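Local coordinates for ATP/GTP-binding site-containing protein A (Brucella abortus, PDB 6NTR), which functions in the periplasm to maintain the integrity of the cell envelope, at residues 4-16 and 27-39. Numbering follows the deposited sequence.
Sequences RLVPHRAIYDLTL and GLTGRMVYEFNGS. With EDO (1,2-ethanediol), chain G.
The imidazole of His-8 and the phenol ring of Tyr-34 meet obliquely, their planes 42° apart: His-8 NE2 comes to the edge of the tyrosine ring, 3.5 Å from Tyr-34 CE2. With chi1 at 62°, His-8 CG sits between its own backbone N and carbonyl carbon, which turns ND1 back to donate to Val-6 O. That acceptor lies in the imidazole plane and probably helps to hold the ring's rotation, though the 2.5 Å from ND1 to Val-6 O is unusually short. A bound 1,2-ethanediol, probably from the crystallisation liquor, fits among three rings: C2 over one face of Tyr-34, C1 at the edge of His-8, O1 beside Tyr-12 OH, which also bonds Thr-219 O. His-8, Tyr-12, Tyr-34 and Phe-36, whose broad rings cover much backbone, share one face of an antiparallel beta hairpin, strands 8-19 and 25-39, within the barrel-like fold; strands 229-240 and 43-56 flank it. From the loop leading in, Leu-5 brings CD1 obliquely to 3.7 Å from Phe-36 CZ, and helix 126-138 packs on both. Paired backbone bonds join His-8 to Phe-36, Ala-10 to Tyr-34, Tyr-12 to Met-32 (a selenomethionine) and Leu-14 to Gly-30. Lacking a side chain, Gly-30 lets Leu-14 fold over the neighbouring strand, its CG 3.5 Å from Arg-31 N. On the other face beta-branched Ile-11 and Val-33, suited to extended strands, run alongside each other, Ile-11 CG1 4.1 Å from Val-33 CG1. Arg-31 lays its long aliphatic stem along Ile-11 and, bent at chi3 (-112°), sets one guanidinium face over Ile-11 CG2; a water bridges its NE to Asp-13 OD1. Arg-9 and Glu-35, paired across the strands, keep their charged atoms apart; Glu-35 OE2 is instead hydrogen-bonded to Tyr-241 OH.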
ATOM      1  N   ARG A   4     -16.709  -2.098   7.564  1.00 93.41           N
ATOM      2  CA  ARG A   4     -17.192  -2.362   6.207  1.00 84.90           C
ATOM      3  C   ARG A   4     -16.521  -1.507   5.142  1.00 77.24           C
ATOM      4  O   ARG A   4     -17.044  -0.487   4.751  1.00 73.15           O
ATOM      5  CB  ARG A   4     -18.701  -2.113   6.136  1.00 83.33           C
ATOM      6  CG  ARG A   4     -19.564  -3.348   6.358  1.00 86.36           C
ATOM      7  CD  ARG A   4     -21.046  -3.033   6.242  1.00 87.98           C
ATOM      8  NE  ARG A   4     -21.883  -3.987   6.963  1.00 89.34           N
ATOM      9  CZ  ARG A   4     -23.208  -3.963   6.949  1.00 88.91           C
ATOM     10  NH1 ARG A   4     -23.845  -3.038   6.259  1.00 87.97           N
ATOM     11  NH2 ARG A   4     -23.897  -4.854   7.623  1.00 89.82           N
ATOM     12  N   LEU A   5     -15.393  -1.961   4.620  1.00 74.90           N
ATOM     13  CA  LEU A   5     -14.682  -1.189   3.615  1.00 69.89           C
ATOM     14  C   LEU A   5     -15.540  -0.962   2.403  1.00 65.66           C
ATOM     15  O   LEU A   5     -16.131  -1.878   1.885  1.00 69.24           O
ATOM     16  CB  LEU A   5     -13.416  -1.916   3.204  1.00 70.04           C
ATOM     17  CG  LEU A   5     -12.602  -2.471   4.355  1.00 70.42           C
ATOM     18  CD1 LEU A   5     -11.466  -3.326   3.842  1.00 66.61           C
ATOM     19  CD2 LEU A   5     -12.072  -1.306   5.165  1.00 69.81           C
ATOM     20  N   VAL A   6     -15.583   0.274   1.944  1.00 61.49           N
ATOM     21  CA  VAL A   6     -16.390   0.626   0.803  1.00 58.75           C
ATOM     22  C   VAL A   6     -15.691   0.418  -0.523  1.00 58.07           C
ATOM     23  O   VAL A   6     -14.550   0.784  -0.700  1.00 54.20           O
ATOM     24  CB  VAL A   6     -16.901   2.059   0.912  1.00 57.86           C
ATOM     25  CG1 VAL A   6     -15.765   3.051   0.813  1.00 53.86           C
ATOM     26  CG2 VAL A   6     -17.962   2.322  -0.121  1.00 56.95           C
ATOM     27  N   PRO A   7     -16.386  -0.182  -1.474  1.00 61.99           N
ATOM     28  CA  PRO A   7     -15.792  -0.431  -2.781  1.00 58.17           C
ATOM     29  C   PRO A   7     -15.646   0.856  -3.544  1.00 56.04           C
ATOM     30  O   PRO A   7     -16.578   1.617  -3.624  1.00 58.88           O
ATOM     31  CB  PRO A   7     -16.824  -1.321  -3.460  1.00 56.84           C
ATOM     32  CG  PRO A   7     -17.639  -1.872  -2.360  1.00 60.48           C
ATOM     33  CD  PRO A   7     -17.714  -0.778  -1.360  1.00 62.54           C
ATOM     34  N   HIS A   8     -14.470   1.111  -4.075  1.00 49.51           N
ATOM     35  CA  HIS A   8     -14.242   2.371  -4.736  1.00 45.82           C
ATOM     36  C   HIS A   8     -13.033   2.367  -5.631  1.00 44.61           C
ATOM     37  O   HIS A   8     -12.190   1.519  -5.533  1.00 46.65           O
ATOM     38  CB  HIS A   8     -13.978   3.411  -3.655  1.00 50.16           C
ATOM     39  CG  HIS A   8     -12.762   3.108  -2.851  1.00 50.08           C
ATOM     40  ND1 HIS A   8     -12.749   2.153  -1.868  1.00 51.58           N
ATOM     41  CD2 HIS A   8     -11.502   3.571  -2.940  1.00 48.94           C
ATOM     42  CE1 HIS A   8     -11.541   2.066  -1.361  1.00 49.87           C
ATOM     43  NE2 HIS A   8     -10.765   2.915  -1.997  1.00 48.94           N
ATOM     44  N   ARG A   9     -12.950   3.366  -6.480  1.00 44.90           N
ATOM     45  CA  ARG A   9     -11.809   3.552  -7.356  1.00 45.80           C
ATOM     46  C   ARG A   9     -11.297   4.917  -6.977  1.00 57.35           C
ATOM     47  O   ARG A   9     -12.062   5.850  -6.827  1.00 67.83           O
ATOM     48  CB  ARG A   9     -12.163   3.498  -8.835  1.00 44.89           C
ATOM     49  CG  ARG A   9     -10.955   3.644  -9.743  1.00 42.77           C
ATOM     50  CD  ARG A   9     -11.366   3.556 -11.198  1.00 51.97           C
ATOM     51  NE  ARG A   9     -10.371   4.101 -12.107  1.00 61.88           N
ATOM     52  CZ  ARG A   9     -10.648   4.986 -13.050  1.00 66.43           C
ATOM     53  NH1 ARG A   9     -11.883   5.423 -13.190  1.00 71.32           N
ATOM     54  NH2 ARG A   9      -9.696   5.437 -13.847  1.00 61.23           N
ATOM     55  N   ALA A  10      -9.998   5.028  -6.801  1.00 53.38           N
ATOM     56  CA  ALA A  10      -9.401   6.272  -6.360  1.00 42.68           C
ATOM     57  C   ALA A  10      -8.154   6.538  -7.182  1.00 46.95           C
ATOM     58  O   ALA A  10      -7.289   5.669  -7.317  1.00 45.32           O
ATOM     59  CB  ALA A  10      -9.067   6.191  -4.886  1.00 41.37           C
ATOM     60  N   ILE A  11      -8.072   7.731  -7.743  1.00 48.69           N
ATOM     61  CA  ILE A  11      -6.955   8.122  -8.581  1.00 50.11           C
ATOM     62  C   ILE A  11      -6.186   9.185  -7.836  1.00 53.42           C
ATOM     63  O   ILE A  11      -6.753  10.216  -7.452  1.00 49.65           O
ATOM     64  CB  ILE A  11      -7.414   8.674  -9.929  1.00 48.19           C
ATOM     65  CG1 ILE A  11      -8.270   7.660 -10.659  1.00 47.22           C
ATOM     66  CG2 ILE A  11      -6.219   9.014 -10.750  1.00 51.62           C
ATOM     67  CD1 ILE A  11      -8.896   8.247 -11.878  1.00 54.36           C
ATOM     68  N   TYR A  12      -4.896   8.953  -7.661  1.00 54.62           N
ATOM     69  CA  TYR A  12      -4.024   9.873  -6.961  1.00 45.26           C
ATOM     70  C   TYR A  12      -3.034  10.447  -7.955  1.00 40.65           C
ATOM     71  O   TYR A  12      -2.585   9.747  -8.862  1.00 40.01           O
ATOM     72  CB  TYR A  12      -3.276   9.173  -5.824  1.00 45.13           C
ATOM     73  CG  TYR A  12      -4.151   8.536  -4.774  1.00 48.08           C
ATOM     74  CD1 TYR A  12      -4.556   7.220  -4.896  1.00 50.60           C
ATOM     75  CD2 TYR A  12      -4.543   9.238  -3.648  1.00 48.40           C
ATOM     76  CE1 TYR A  12      -5.342   6.635  -3.937  1.00 50.47           C
ATOM     77  CE2 TYR A  12      -5.327   8.655  -2.686  1.00 49.25           C
ATOM     78  CZ  TYR A  12      -5.727   7.349  -2.838  1.00 48.55           C
ATOM     79  OH  TYR A  12      -6.507   6.716  -1.904  1.00 48.13           O
ATOM     80  N   ASP A  13      -2.716  11.716  -7.789  1.00 43.92           N
ATOM     81  CA  ASP A  13      -1.675  12.367  -8.564  1.00 47.51           C
ATOM     82  C   ASP A  13      -0.394  12.446  -7.745  1.00 45.59           C
ATOM     83  O   ASP A  13      -0.406  12.918  -6.604  1.00 42.52           O
ATOM     84  CB  ASP A  13      -2.113  13.757  -9.002  1.00 54.71           C
ATOM     85  CG  ASP A  13      -1.019  14.499  -9.681  1.00 60.20           C
ATOM     86  OD1 ASP A  13      -0.730  14.156 -10.844  1.00 55.96           O
ATOM     87  OD2 ASP A  13      -0.433  15.399  -9.045  1.00 65.54           O
ATOM     88  N   LEU A  14       0.671  11.905  -8.313  1.00 48.22           N
ATOM     89  CA  LEU A  14       1.964  11.819  -7.668  1.00 44.05           C
ATOM     90  C   LEU A  14       2.889  12.968  -7.993  1.00 40.61           C
ATOM     91  O   LEU A  14       2.980  13.407  -9.127  1.00 41.42           O
ATOM     92  CB  LEU A  14       2.650  10.508  -8.029  1.00 50.11           C
ATOM     93  CG  LEU A  14       1.868   9.204  -7.891  1.00 54.78           C
ATOM     94  CD1 LEU A  14       2.793   8.025  -8.125  1.00 57.36           C
ATOM     95  CD2 LEU A  14       1.217   9.104  -6.523  1.00 54.05           C
ATOM     96  N   THR A  15       3.572  13.443  -6.960  1.00 43.38           N
ATOM     97  CA  THR A  15       4.503  14.545  -7.071  1.00 41.08           C
ATOM     98  C   THR A  15       5.734  14.264  -6.231  1.00 40.86           C
ATOM     99  O   THR A  15       5.708  13.421  -5.358  1.00 45.14           O
ATOM    100  CB  THR A  15       3.849  15.852  -6.634  1.00 41.50           C
ATOM    101  OG1 THR A  15       2.890  15.578  -5.614  1.00 44.48           O
ATOM    102  CG2 THR A  15       3.136  16.482  -7.794  1.00 42.40           C
ATOM    103  N   LEU A  16       6.824  14.952  -6.512  1.00 51.63           N
ATOM    104  CA  LEU A  16       8.048  14.754  -5.761  1.00 51.94           C
ATOM    105  C   LEU A  16       8.025  15.599  -4.490  1.00 52.33           C
ATOM    106  O   LEU A  16       7.720  16.782  -4.540  1.00 55.65           O
ATOM    107  CB  LEU A  16       9.246  15.124  -6.619  1.00 42.52           C
ATOM    108  CG  LEU A  16      10.612  15.001  -5.976  1.00 42.84           C
ATOM    109  CD1 LEU A  16      10.913  13.568  -5.607  1.00 42.50           C
ATOM    110  CD2 LEU A  16      11.677  15.562  -6.890  1.00 48.61           C
ATOM    111  N   GLY A  27      13.215  15.166 -10.904  1.00 69.61           N
ATOM    112  CA  GLY A  27      11.787  15.313 -11.046  1.00 47.34           C
ATOM    113  C   GLY A  27      11.080  13.994 -10.936  1.00 53.20           C
ATOM    114  O   GLY A  27      11.661  12.965 -11.191  1.00 53.43           O
ATOM    115  N   LEU A  28       9.826  14.040 -10.529  1.00 53.39           N
ATOM    116  CA  LEU A  28       9.007  12.856 -10.433  1.00 44.61           C
ATOM    117  C   LEU A  28       7.542  13.203 -10.485  1.00 43.59           C
ATOM    118  O   LEU A  28       7.016  13.753  -9.545  1.00 48.65           O
ATOM    119  CB  LEU A  28       9.312  12.077  -9.168  1.00 43.16           C
ATOM    120  CG  LEU A  28       8.527  10.791  -8.970  1.00 51.62           C
ATOM    121  CD1 LEU A  28       9.249   9.843  -8.043  1.00 54.49           C
ATOM    122  CD2 LEU A  28       7.127  11.061  -8.477  1.00 48.41           C
ATOM    123  N   THR A  29       6.873  12.859 -11.569  1.00 47.85           N
ATOM    124  CA  THR A  29       5.449  13.087 -11.684  1.00 47.90           C
ATOM    125  C   THR A  29       4.934  11.683 -11.876  1.00 47.76           C
ATOM    126  O   THR A  29       5.665  10.825 -12.320  1.00 51.02           O
ATOM    127  CB  THR A  29       5.051  13.980 -12.856  1.00 51.65           C
ATOM    128  OG1 THR A  29       5.828  13.642 -14.001  1.00 53.73           O
ATOM    129  CG2 THR A  29       5.274  15.424 -12.506  1.00 55.09           C
ATOM    130  N   GLY A  30       3.701  11.429 -11.491  1.00 45.80           N
ATOM    131  CA  GLY A  30       3.171  10.093 -11.593  1.00 42.01           C
ATOM    132  C   GLY A  30       1.712  10.049 -11.273  1.00 53.68           C
ATOM    133  O   GLY A  30       1.085  11.064 -11.079  1.00 53.08           O
ATOM    134  N   ARG A  31       1.158   8.854 -11.257  1.00 56.60           N
ATOM    135  CA  ARG A  31      -0.236   8.707 -10.930  1.00 56.28           C
ATOM    136  C   ARG A  31      -0.444   7.351 -10.320  1.00 50.15           C
ATOM    137  O   ARG A  31       0.283   6.439 -10.625  1.00 50.68           O
ATOM    138  CB  ARG A  31      -1.069   8.826 -12.214  1.00 63.89           C
ATOM    139  CG  ARG A  31      -2.567   9.004 -12.038  1.00 65.67           C
ATOM    140  CD  ARG A  31      -3.311   9.099 -13.366  1.00 64.36           C
ATOM    141  NE  ARG A  31      -3.862  10.431 -13.592  1.00 65.51           N
ATOM    142  CZ  ARG A  31      -5.143  10.693 -13.803  1.00 65.83           C
ATOM    143  NH1 ARG A  31      -6.026   9.718 -13.830  1.00 62.11           N
ATOM    144  NH2 ARG A  31      -5.539  11.937 -13.988  1.00 70.65           N
HETATM  145  N   MSE A  32      -1.452   7.194  -9.486  1.00 47.45           N
HETATM  146  CA  MSE A  32      -1.762   5.891  -8.966  1.00 49.95           C
HETATM  147  C   MSE A  32      -3.225   5.733  -9.062  1.00 49.97           C
HETATM  148  O   MSE A  32      -3.973   6.659  -8.782  1.00 51.54           O
HETATM  149  CB  MSE A  32      -1.362   5.573  -7.542  1.00 64.63           C
HETATM  150  CG  MSE A  32      -1.317   4.061  -7.413  1.00 85.32           C
HETATM  151 SE   MSE A  32      -1.995   3.427  -5.695  1.00109.15          SE
HETATM  152  CE  MSE A  32      -0.837   4.593  -4.614  1.00108.95           C
ATOM    153  N   VAL A  33      -3.647   4.564  -9.487  1.00 55.18           N
ATOM    154  CA  VAL A  33      -5.047   4.214  -9.586  1.00 52.83           C
ATOM    155  C   VAL A  33      -5.250   3.023  -8.673  1.00 53.83           C
ATOM    156  O   VAL A  33      -4.577   2.000  -8.826  1.00 59.75           O
ATOM    157  CB  VAL A  33      -5.450   3.888 -11.029  1.00 48.49           C
ATOM    158  CG1 VAL A  33      -6.939   3.777 -11.116  1.00 52.55           C
ATOM    159  CG2 VAL A  33      -4.934   4.961 -11.968  1.00 42.85           C
ATOM    160  N   TYR A  34      -6.137   3.168  -7.703  1.00 50.12           N
ATOM    161  CA  TYR A  34      -6.436   2.105  -6.757  1.00 47.84           C
ATOM    162  C   TYR A  34      -7.905   1.763  -6.905  1.00 50.21           C
ATOM    163  O   TYR A  34      -8.756   2.656  -6.934  1.00 57.33           O
ATOM    164  CB  TYR A  34      -6.109   2.523  -5.315  1.00 44.58           C
ATOM    165  CG  TYR A  34      -6.484   1.541  -4.199  1.00 45.19           C
ATOM    166  CD1 TYR A  34      -5.648   0.493  -3.851  1.00 41.43           C
ATOM    167  CD2 TYR A  34      -7.653   1.699  -3.470  1.00 41.74           C
ATOM    168  CE1 TYR A  34      -5.977  -0.362  -2.831  1.00 45.60           C
ATOM    169  CE2 TYR A  34      -7.983   0.844  -2.455  1.00 42.75           C
ATOM    170  CZ  TYR A  34      -7.140  -0.178  -2.140  1.00 47.18           C
ATOM    171  OH  TYR A  34      -7.455  -1.039  -1.123  1.00 54.40           O
ATOM    172  N   GLU A  35      -8.194   0.486  -7.052  1.00 49.81           N
ATOM    173  CA  GLU A  35      -9.563   0.019  -7.027  1.00 50.87           C
ATOM    174  C   GLU A  35      -9.646  -1.102  -6.017  1.00 52.02           C
ATOM    175  O   GLU A  35      -8.772  -1.969  -5.972  1.00 42.69           O
ATOM    176  CB  GLU A  35     -10.061  -0.451  -8.403  1.00 59.51           C
ATOM    177  CG  GLU A  35     -11.324  -1.309  -8.255  1.00 70.52           C
ATOM    178  CD  GLU A  35     -12.330  -1.170  -9.375  1.00 76.02           C
ATOM    179  OE1 GLU A  35     -13.110  -2.121  -9.585  1.00 77.43           O
ATOM    180  OE2 GLU A  35     -12.361  -0.106 -10.024  1.00 78.28           O
ATOM    181  N   PHE A  36     -10.686  -1.060  -5.191  1.00 52.49           N
ATOM    182  CA  PHE A  36     -10.900  -2.065  -4.165  1.00 52.86           C
ATOM    183  C   PHE A  36     -12.368  -2.444  -4.170  1.00 50.02           C
ATOM    184  O   PHE A  36     -13.235  -1.569  -4.109  1.00 49.62           O
ATOM    185  CB  PHE A  36     -10.472  -1.541  -2.791  1.00 52.95           C
ATOM    186  CG  PHE A  36     -10.613  -2.527  -1.697  1.00 46.26           C
ATOM    187  CD1 PHE A  36      -9.630  -3.473  -1.481  1.00 51.41           C
ATOM    188  CD2 PHE A  36     -11.713  -2.491  -0.871  1.00 47.58           C
ATOM    189  CE1 PHE A  36      -9.745  -4.376  -0.472  1.00 55.22           C
ATOM    190  CE2 PHE A  36     -11.838  -3.393   0.140  1.00 60.42           C
ATOM    191  CZ  PHE A  36     -10.849  -4.338   0.346  1.00 59.74           C
ATOM    192  N   ASN A  37     -12.633  -3.745  -4.264  1.00 50.33           N
ATOM    193  CA  ASN A  37     -13.987  -4.279  -4.305  1.00 54.89           C
ATOM    194  C   ASN A  37     -13.970  -5.644  -3.641  1.00 53.62           C
ATOM    195  O   ASN A  37     -12.913  -6.257  -3.465  1.00 52.72           O
ATOM    196  CB  ASN A  37     -14.509  -4.383  -5.748  1.00 62.74           C
ATOM    197  CG  ASN A  37     -15.944  -3.877  -5.912  1.00 67.13           C
ATOM    198  OD1 ASN A  37     -16.870  -4.305  -5.215  1.00 64.16           O
ATOM    199  ND2 ASN A  37     -16.120  -2.933  -6.828  1.00 71.34           N
ATOM    200  N   GLY A  38     -15.138  -6.084  -3.208  1.00 50.16           N
ATOM    201  CA  GLY A  38     -15.274  -7.343  -2.510  1.00 51.90           C
ATOM    202  C   GLY A  38     -16.187  -7.205  -1.311  1.00 58.32           C
ATOM    203  O   GLY A  38     -16.892  -6.227  -1.196  1.00 53.55           O
ATOM    204  N   SER A  39     -16.171  -8.186  -0.419  1.00 63.31           N
ATOM    205  CA  SER A  39     -17.015  -8.166   0.770  1.00 73.62           C
ATOM    206  C   SER A  39     -16.565  -9.212   1.783  1.00 86.43           C
ATOM    207  O   SER A  39     -15.730 -10.065   1.480  1.00 79.61           O
ATOM    208  CB  SER A  39     -18.479  -8.396   0.390  1.00 71.88           C
ATOM    209  OG  SER A  39     -18.767  -9.779   0.282  1.00 60.22           O
TER
HETATM  210  C1  EDO G 303      -7.822   3.832  -0.258  1.00 30.95           C
HETATM  211  O1  EDO G 303      -7.897   5.026  -1.048  1.00 38.44           O
HETATM  212  C2  EDO G 303      -6.392   3.336  -0.246  1.00 34.28           C
HETATM  213  O2  EDO G 303      -6.347   2.222   0.643  1.00 43.80           O
HETATM  214  O   HOH W   1      -2.794  12.950 -12.164  1.00 39.91           O